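PDB 6OSU: D-alanyl-D-alanine carboxypeptidase (Penicillin binding protein) family protein from Francisella tularensis subsp. tularensis, which probably trims the terminal D-alanine from peptidoglycan precursor peptides as a penicillin-binding serine carboxypeptidase of the S11 family. Local coordinates for residues Thr66-Ser71 / Lys195-Lys200; Ser185-Phe190 / Arg299-Val304. One frame throughout, in Å; residues are numbered along the deposited sequence.

Both contacts lie in the penicillin-binding domain, their centres 11 Å apart, and they are joined through Tyr186 on helix 176-189. Its hydroxyl meets Ser71 of contact 1 in a probable hydrogen bond, although the modelled 2.4 Å between Ser71 OG and Tyr186 OH is unusually short and its exact length doubtful; Tyr186 OH also packs 3.8 Å from Tyr197 CE2. Contact 1 is the nearer to catalysis: it includes Lys67, the predicted proton acceptor, whose side chain comes within about 3 Å of those of Ser64 and Ser124. Contact 2 (185-190 with 299-304) sets the same helix 176-189 against the antiparallel sheet, where the side chain of Ile301 is about 10 Å from that of Lys278, a predicted substrate-binding residue.

Contact 1: Thr66-Ser71 / Lys195-Lys200; sequences TKIMTS and KVYDDK
The phenol of Tyr197 reaches helix 66-79 with its hydroxyl end and meets Ser71 there. Ser71 OG lies 3.3 Å from Tyr197 OH, a weak hydrogen bond at best, while Ser71 CB is nearly as close to the same oxygen at 3.4 Å. The serine hydroxyl stands oblique to the phenol ring. With OG anti to the backbone N (chi1 178°), Ser71 turns it toward the phenol. Ile68 adds plain packing: its CA is 4.0 Å from Tyr197 OH, so the end of the phenol rests beside the helix turn between Ile68 and Ser71.

A water completes this first shell. It sits at the ring edge of Tyr197, in the plane of the ring, 2.6 Å from OH, and gives a weak hydrogen bond of 3.0 Å to Lys67 O. That carbonyl also accepts the helical bond from Ser71 N, which is 2.9 Å away. Tyr197 is thus coupled to the backbone of Lys67, while the lysine side chain leads away from the contact.

Farther out, Ser71 OG has its stronger partner in Tyr186 OH and a weak one in Asp121, so the serine links several polar groups in a buried setting. Tyr197 and Ile68 both pack on Met277 of strand 274-282, placing the contact between the helix and the edge of the sheet. Lys67 NZ is hydrogen-bonded to Ser64, Asn126 and the carbonyl of Asp165, and weakly to Ser124.

Ser64 and Lys67 form the SxxK motif at the start of helix 66-79 and, like Ser124, are predicted active-site residues; Ser124 and Asn126 fit the SxN motif of serine penicillin-binding proteins, and Tyr197 packs against the first turns of the helix that carries Lys67.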
loop_
_atom_site.group_PDB
_atom_site.type_symbol
_atom_site.label_atom_id
_atom_site.label_comp_id
_atom_site.label_asym_id
_atom_site.label_seq_id
_atom_site.Cartn_x
_atom_site.Cartn_y
_atom_site.Cartn_z
ATOM N N THR A 66 -2.146 -9.097 10.052
ATOM C CA THR A 66 -2.454 -10.426 9.531
ATOM C C THR A 66 -3.734 -10.416 8.704
ATOM O O THR A 66 -3.813 -11.073 7.660
ATOM C CB THR A 66 -2.579 -11.417 10.692
ATOM O OG1 THR A 66 -1.377 -11.418 11.482
ATOM C CG2 THR A 66 -2.857 -12.820 10.181
ATOM N N LYS A 67 -4.745 -9.661 9.152
ATOM C CA LYS A 67 -6.032 -9.623 8.464
ATOM C C LYS A 67 -5.918 -9.110 7.035
ATOM O O LYS A 67 -6.821 -9.358 6.227
ATOM C CB LYS A 67 -7.025 -8.754 9.240
ATOM C CG LYS A 67 -7.465 -9.329 10.579
ATOM C CD LYS A 67 -8.610 -8.515 11.162
ATOM C CE LYS A 67 -9.145 -9.129 12.449
ATOM N NZ LYS A 67 -8.165 -9.076 13.579
ATOM N N ILE A 68 -4.839 -8.398 6.700
ATOM C CA ILE A 68 -4.662 -7.955 5.321
ATOM C C ILE A 68 -4.441 -9.148 4.407
ATOM O O ILE A 68 -4.993 -9.212 3.300
ATOM C CB ILE A 68 -3.502 -6.949 5.217
ATOM C CG1 ILE A 68 -3.788 -5.711 6.068
ATOM C CG2 ILE A 68 -3.272 -6.554 3.768
ATOM C CD1 ILE A 68 -2.635 -4.740 6.111
ATOM N N MET A 69 -3.626 -10.112 4.849
ATOM C CA MET A 69 -3.413 -11.315 4.052
ATOM C C MET A 69 -4.697 -12.121 3.928
ATOM O O MET A 69 -5.015 -12.632 2.847
ATOM C CB MET A 69 -2.304 -12.172 4.659
ATOM C CG MET A 69 -2.145 -13.515 3.963
ATOM S SD MET A 69 -1.736 -13.324 2.217
ATOM C CE MET A 69 0.028 -13.029 2.313
ATOM N N THR A 70 -5.449 -12.247 5.023
ATOM C CA THR A 70 -6.727 -12.949 4.951
ATOM C C THR A 70 -7.656 -12.264 3.960
ATOM O O THR A 70 -8.261 -12.917 3.102
ATOM C CB THR A 70 -7.369 -13.026 6.338
ATOM O OG1 THR A 70 -6.481 -13.703 7.238
ATOM C CG2 THR A 70 -8.684 -13.789 6.275
ATOM N N SER A 71 -7.757 -10.937 4.045
ATOM C CA SER A 71 -8.556 -10.191 3.079
ATOM C C SER A 71 -7.981 -10.312 1.673
ATOM O O SER A 71 -8.729 -10.346 0.689
ATOM C CB SER A 71 -8.639 -8.725 3.498
ATOM O OG SER A 71 -9.368 -7.974 2.545
ATOM N N LYS A 195 -11.186 -0.753 -2.056
ATOM C CA LYS A 195 -12.029 0.391 -1.725
ATOM C C LYS A 195 -12.706 0.244 -0.368
ATOM O O LYS A 195 -13.098 1.254 0.225
ATOM C CB LYS A 195 -13.094 0.602 -2.804
ATOM C CG LYS A 195 -12.544 0.993 -4.168
ATOM C CD LYS A 195 -13.672 1.201 -5.172
ATOM C CE LYS A 195 -13.138 1.315 -6.593
ATOM N NZ LYS A 195 -13.945 0.499 -7.546
ATOM N N VAL A 196 -12.845 -0.984 0.139
ATOM C CA VAL A 196 -13.518 -1.195 1.418
ATOM C C VAL A 196 -12.744 -0.544 2.557
ATOM O O VAL A 196 -13.335 -0.112 3.556
ATOM C CB VAL A 196 -13.724 -2.702 1.671
ATOM C CG1 VAL A 196 -14.480 -2.936 2.973
ATOM C CG2 VAL A 196 -14.459 -3.342 0.511
ATOM N N TYR A 197 -11.419 -0.446 2.428
ATOM C CA TYR A 197 -10.611 0.103 3.510
ATOM C C TYR A 197 -10.865 1.588 3.735
ATOM O O TYR A 197 -10.481 2.114 4.785
ATOM C CB TYR A 197 -9.131 -0.144 3.235
ATOM C CG TYR A 197 -8.728 -1.589 3.418
ATOM C CD1 TYR A 197 -8.624 -2.141 4.689
ATOM C CD2 TYR A 197 -8.463 -2.404 2.325
ATOM C CE1 TYR A 197 -8.254 -3.457 4.870
ATOM C CE2 TYR A 197 -8.096 -3.732 2.496
ATOM C CZ TYR A 197 -7.996 -4.251 3.773
ATOM O OH TYR A 197 -7.631 -5.562 3.961
ATOM N N ASP A 198 -11.512 2.269 2.795
ATOM C CA ASP A 198 -11.843 3.677 2.957
ATOM C C ASP A 198 -13.173 3.895 3.674
ATOM O O ASP A 198 -13.546 5.048 3.912
ATOM C CB ASP A 198 -11.862 4.372 1.587
ATOM C CG ASP A 198 -11.800 5.888 1.695
ATOM O OD1 ASP A 198 -10.945 6.404 2.447
ATOM O OD2 ASP A 198 -12.604 6.570 1.023
ATOM N N ASP A 199 -13.886 2.824 4.032
ATOM C CA ASP A 199 -15.145 2.966 4.758
ATOM C C ASP A 199 -14.913 3.623 6.113
ATOM O O ASP A 199 -14.048 3.199 6.883
ATOM C CB ASP A 199 -15.812 1.602 4.951
ATOM C CG ASP A 199 -16.395 1.041 3.667
ATOM O OD1 ASP A 199 -16.206 1.662 2.599
ATOM O OD2 ASP A 199 -17.047 -0.023 3.729
ATOM N N LYS A 200 -15.700 4.662 6.406
ATOM C CA LYS A 200 -15.534 5.387 7.662
ATOM C C LYS A 200 -15.999 4.564 8.857
ATOM O O LYS A 200 -15.486 4.741 9.967
ATOM C CB LYS A 200 -16.293 6.713 7.606
ATOM C CG LYS A 200 -15.933 7.598 6.419
ATOM C CD LYS A 200 -14.575 8.262 6.597
ATOM C CE LYS A 200 -13.624 7.881 5.472
ATOM N NZ LYS A 200 -14.230 8.104 4.128
HETATM O O HOH W 1 -7.986 -6.558 6.317
#

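Contact 2: Ser185-Phe190 / Arg299-Val304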
loop_
_atom_site.group_PDB
_atom_site.type_symbol
_atom_site.label_atom_id
_atom_site.label_comp_id
_atom_site.label_asym_id
_atom_site.label_seq_id
_atom_site.Cartn_x
_atom_site.Cartn_y
_atom_site.Cartn_z
ATOM N N SER A 185 0.761 -5.172 -3.716
ATOM C CA SER A 185 0.088 -6.206 -4.497
ATOM C C SER A 185 -1.429 -6.093 -4.372
ATOM O O SER A 185 -2.161 -6.284 -5.352
ATOM C CB SER A 185 0.569 -7.585 -4.045
ATOM O OG SER A 185 -0.056 -8.611 -4.791
ATOM N N TYR A 186 -1.917 -5.775 -3.171
ATOM C CA TYR A 186 -3.353 -5.651 -2.942
ATOM C C TYR A 186 -3.949 -4.522 -3.778
ATOM O O TYR A 186 -4.969 -4.708 -4.454
ATOM C CB TYR A 186 -3.604 -5.423 -1.450
ATOM C CG TYR A 186 -4.974 -5.812 -0.949
ATOM C CD1 TYR A 186 -5.113 -6.600 0.185
ATOM C CD2 TYR A 186 -6.124 -5.368 -1.580
ATOM C CE1 TYR A 186 -6.357 -6.950 0.663
ATOM C CE2 TYR A 186 -7.374 -5.713 -1.112
ATOM C CZ TYR A 186 -7.483 -6.505 0.010
ATOM O OH TYR A 186 -8.725 -6.854 0.484
ATOM N N ILE A 187 -3.324 -3.339 -3.740
ATOM C CA ILE A 187 -3.799 -2.207 -4.536
ATOM C C ILE A 187 -3.891 -2.589 -6.003
ATOM O O ILE A 187 -4.844 -2.227 -6.703
ATOM C CB ILE A 187 -2.871 -0.989 -4.359
ATOM C CG1 ILE A 187 -2.557 -0.737 -2.893
ATOM C CG2 ILE A 187 -3.498 0.247 -4.975
ATOM C CD1 ILE A 187 -3.751 -0.520 -2.102
ATOM N N TYR A 188 -2.892 -3.318 -6.492
ATOM C CA TYR A 188 -2.773 -3.571 -7.920
ATOM C C TYR A 188 -3.751 -4.643 -8.383
ATOM O O TYR A 188 -4.463 -4.456 -9.374
ATOM C CB TYR A 188 -1.330 -3.964 -8.246
ATOM C CG TYR A 188 -1.115 -4.362 -9.681
ATOM C CD1 TYR A 188 -1.023 -3.402 -10.681
ATOM C CD2 TYR A 188 -1.000 -5.698 -10.039
ATOM C CE1 TYR A 188 -0.826 -3.764 -12.000
ATOM C CE2 TYR A 188 -0.802 -6.070 -11.354
ATOM C CZ TYR A 188 -0.718 -5.100 -12.330
ATOM O OH TYR A 188 -0.522 -5.471 -13.640
ATOM N N ASN A 189 -3.808 -5.767 -7.669
ATOM C CA ASN A 189 -4.596 -6.899 -8.138
ATOM C C ASN A 189 -6.074 -6.769 -7.792
ATOM O O ASN A 189 -6.917 -7.304 -8.518
ATOM C CB ASN A 189 -4.035 -8.201 -7.562
ATOM C CG ASN A 189 -2.681 -8.561 -8.150
ATOM O OD1 ASN A 189 -1.651 -8.444 -7.484
ATOM N ND2 ASN A 189 -2.677 -8.999 -9.403
ATOM N N PHE A 190 -6.416 -6.071 -6.710
ATOM C CA PHE A 190 -7.788 -6.037 -6.203
ATOM C C PHE A 190 -8.215 -4.607 -5.894
ATOM O O PHE A 190 -8.436 -4.250 -4.732
ATOM C CB PHE A 190 -7.912 -6.928 -4.967
ATOM C CG PHE A 190 -7.252 -8.269 -5.128
ATOM C CD1 PHE A 190 -7.664 -9.142 -6.122
ATOM C CD2 PHE A 190 -6.224 -8.657 -4.286
ATOM C CE1 PHE A 190 -7.060 -10.373 -6.278
ATOM C CE2 PHE A 190 -5.619 -9.891 -4.432
ATOM C CZ PHE A 190 -6.037 -10.751 -5.432
ATOM N N ARG A 299 0.665 7.916 -5.361
ATOM C CA ARG A 299 0.250 7.149 -4.196
ATOM C C ARG A 299 1.466 6.573 -3.487
ATOM O O ARG A 299 2.366 6.013 -4.124
ATOM C CB ARG A 299 -0.698 6.007 -4.578
ATOM C CG ARG A 299 -0.913 5.008 -3.451
ATOM C CD ARG A 299 -1.722 3.803 -3.881
ATOM N NE ARG A 299 -3.071 4.170 -4.292
ATOM C CZ ARG A 299 -4.062 4.443 -3.449
ATOM N NH1 ARG A 299 -3.859 4.395 -2.138
ATOM N NH2 ARG A 299 -5.258 4.768 -3.919
ATOM N N PHE A 300 1.483 6.703 -2.165
ATOM C CA PHE A 300 2.535 6.132 -1.342
ATOM C C PHE A 300 1.942 5.152 -0.343
ATOM O O PHE A 300 0.794 5.292 0.088
ATOM C CB PHE A 300 3.325 7.219 -0.603
ATOM C CG PHE A 300 4.367 7.884 -1.452
ATOM C CD1 PHE A 300 5.601 7.284 -1.648
ATOM C CD2 PHE A 300 4.112 9.102 -2.062
ATOM C CE1 PHE A 300 6.564 7.889 -2.433
ATOM C CE2 PHE A 300 5.070 9.715 -2.847
ATOM C CZ PHE A 300 6.299 9.109 -3.035
ATOM N N ILE A 301 2.740 4.154 0.018
ATOM C CA ILE A 301 2.373 3.158 1.014
ATOM C C ILE A 301 3.347 3.275 2.177
ATOM O O ILE A 301 4.567 3.285 1.975
ATOM C CB ILE A 301 2.384 1.743 0.413
ATOM C CG1 ILE A 301 1.271 1.614 -0.630
ATOM C CG2 ILE A 301 2.248 0.689 1.505
ATOM C CD1 ILE A 301 1.443 0.433 -1.563
ATOM N N SER A 302 2.811 3.387 3.387
ATOM C CA SER A 302 3.615 3.486 4.593
ATOM C C SER A 302 3.201 2.397 5.567
ATOM O O SER A 302 2.010 2.122 5.738
ATOM C CB SER A 302 3.466 4.854 5.262
ATOM O OG SER A 302 4.414 5.775 4.756
ATOM N N VAL A 303 4.198 1.778 6.192
ATOM C CA VAL A 303 4.000 0.832 7.280
ATOM C C VAL A 303 4.797 1.330 8.474
ATOM O O VAL A 303 5.987 1.635 8.345
ATOM C CB VAL A 303 4.438 -0.590 6.890
ATOM C CG1 VAL A 303 4.208 -1.538 8.048
ATOM C CG2 VAL A 303 3.689 -1.057 5.652
ATOM N N VAL A 304 4.137 1.435 9.625
ATOM C CA VAL A 304 4.779 1.799 10.881
ATOM C C VAL A 304 4.478 0.698 11.886
ATOM O O VAL A 304 3.322 0.288 12.032
ATOM C CB VAL A 304 4.296 3.167 11.399
ATOM C CG1 VAL A 304 4.812 3.412 12.794
ATOM C CG2 VAL A 304 4.758 4.282 10.479
#
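Helix 176-189 lies against strand 298-307 at Ile187 and Ile301, whose CA atoms are 9.9 Å apart, a separation bridged by side chains alone. In the helix, Asn189 N bonds to Ser185 O at 2.9 Å, and the chain leaves helical geometry at Phe190. The strand runs in the interior of the antiparallel sheet, paired with strands 39-44 and 288-295. Its alternation turns Arg299 and Ile301 toward the helix, whereas Phe300 and Ser302 pack against helix 310-327.

Ile187 is the single residue of its segment that touches the strand, and its two branches divide the work. The methyl CG2, anti to the backbone N, lies over one face of the Arg299 guanidinium, 4.0 Å from NE and 4.1 Å from CD. The other branch faces the sheet, with Ile187 CG1 4.4 Å from Ile301 CD1 in a loose apolar contact. Arg299 leaves the strand extended, then turns about the CG-CD bond (chi3 -63°), which brings the guanidinium across the isoleucine instead of letting the chain run straight on. The two side chains therefore meet at a slant.

The polar end of Arg299 is held by the sheet itself: NH1 is hydrogen-bonded to Ser292 and NH2 forms a salt bridge with Asp275. Tyr45 and Tyr194 touch both Ile187 and Arg299, adding aromatic groups to the same packing.

No hydrogen bond spans the two segments, and their shared interface is small, at 111 Å². The guanidinium offers its flat face to a methyl while NH1 and NH2 serve partners on strands 288-295 and 274-282, the next strand and the one beyond it. Between these two segments the contact therefore rests on van der Waals packing, with the arginine's charge probably balanced by Asp275 of the same sheet.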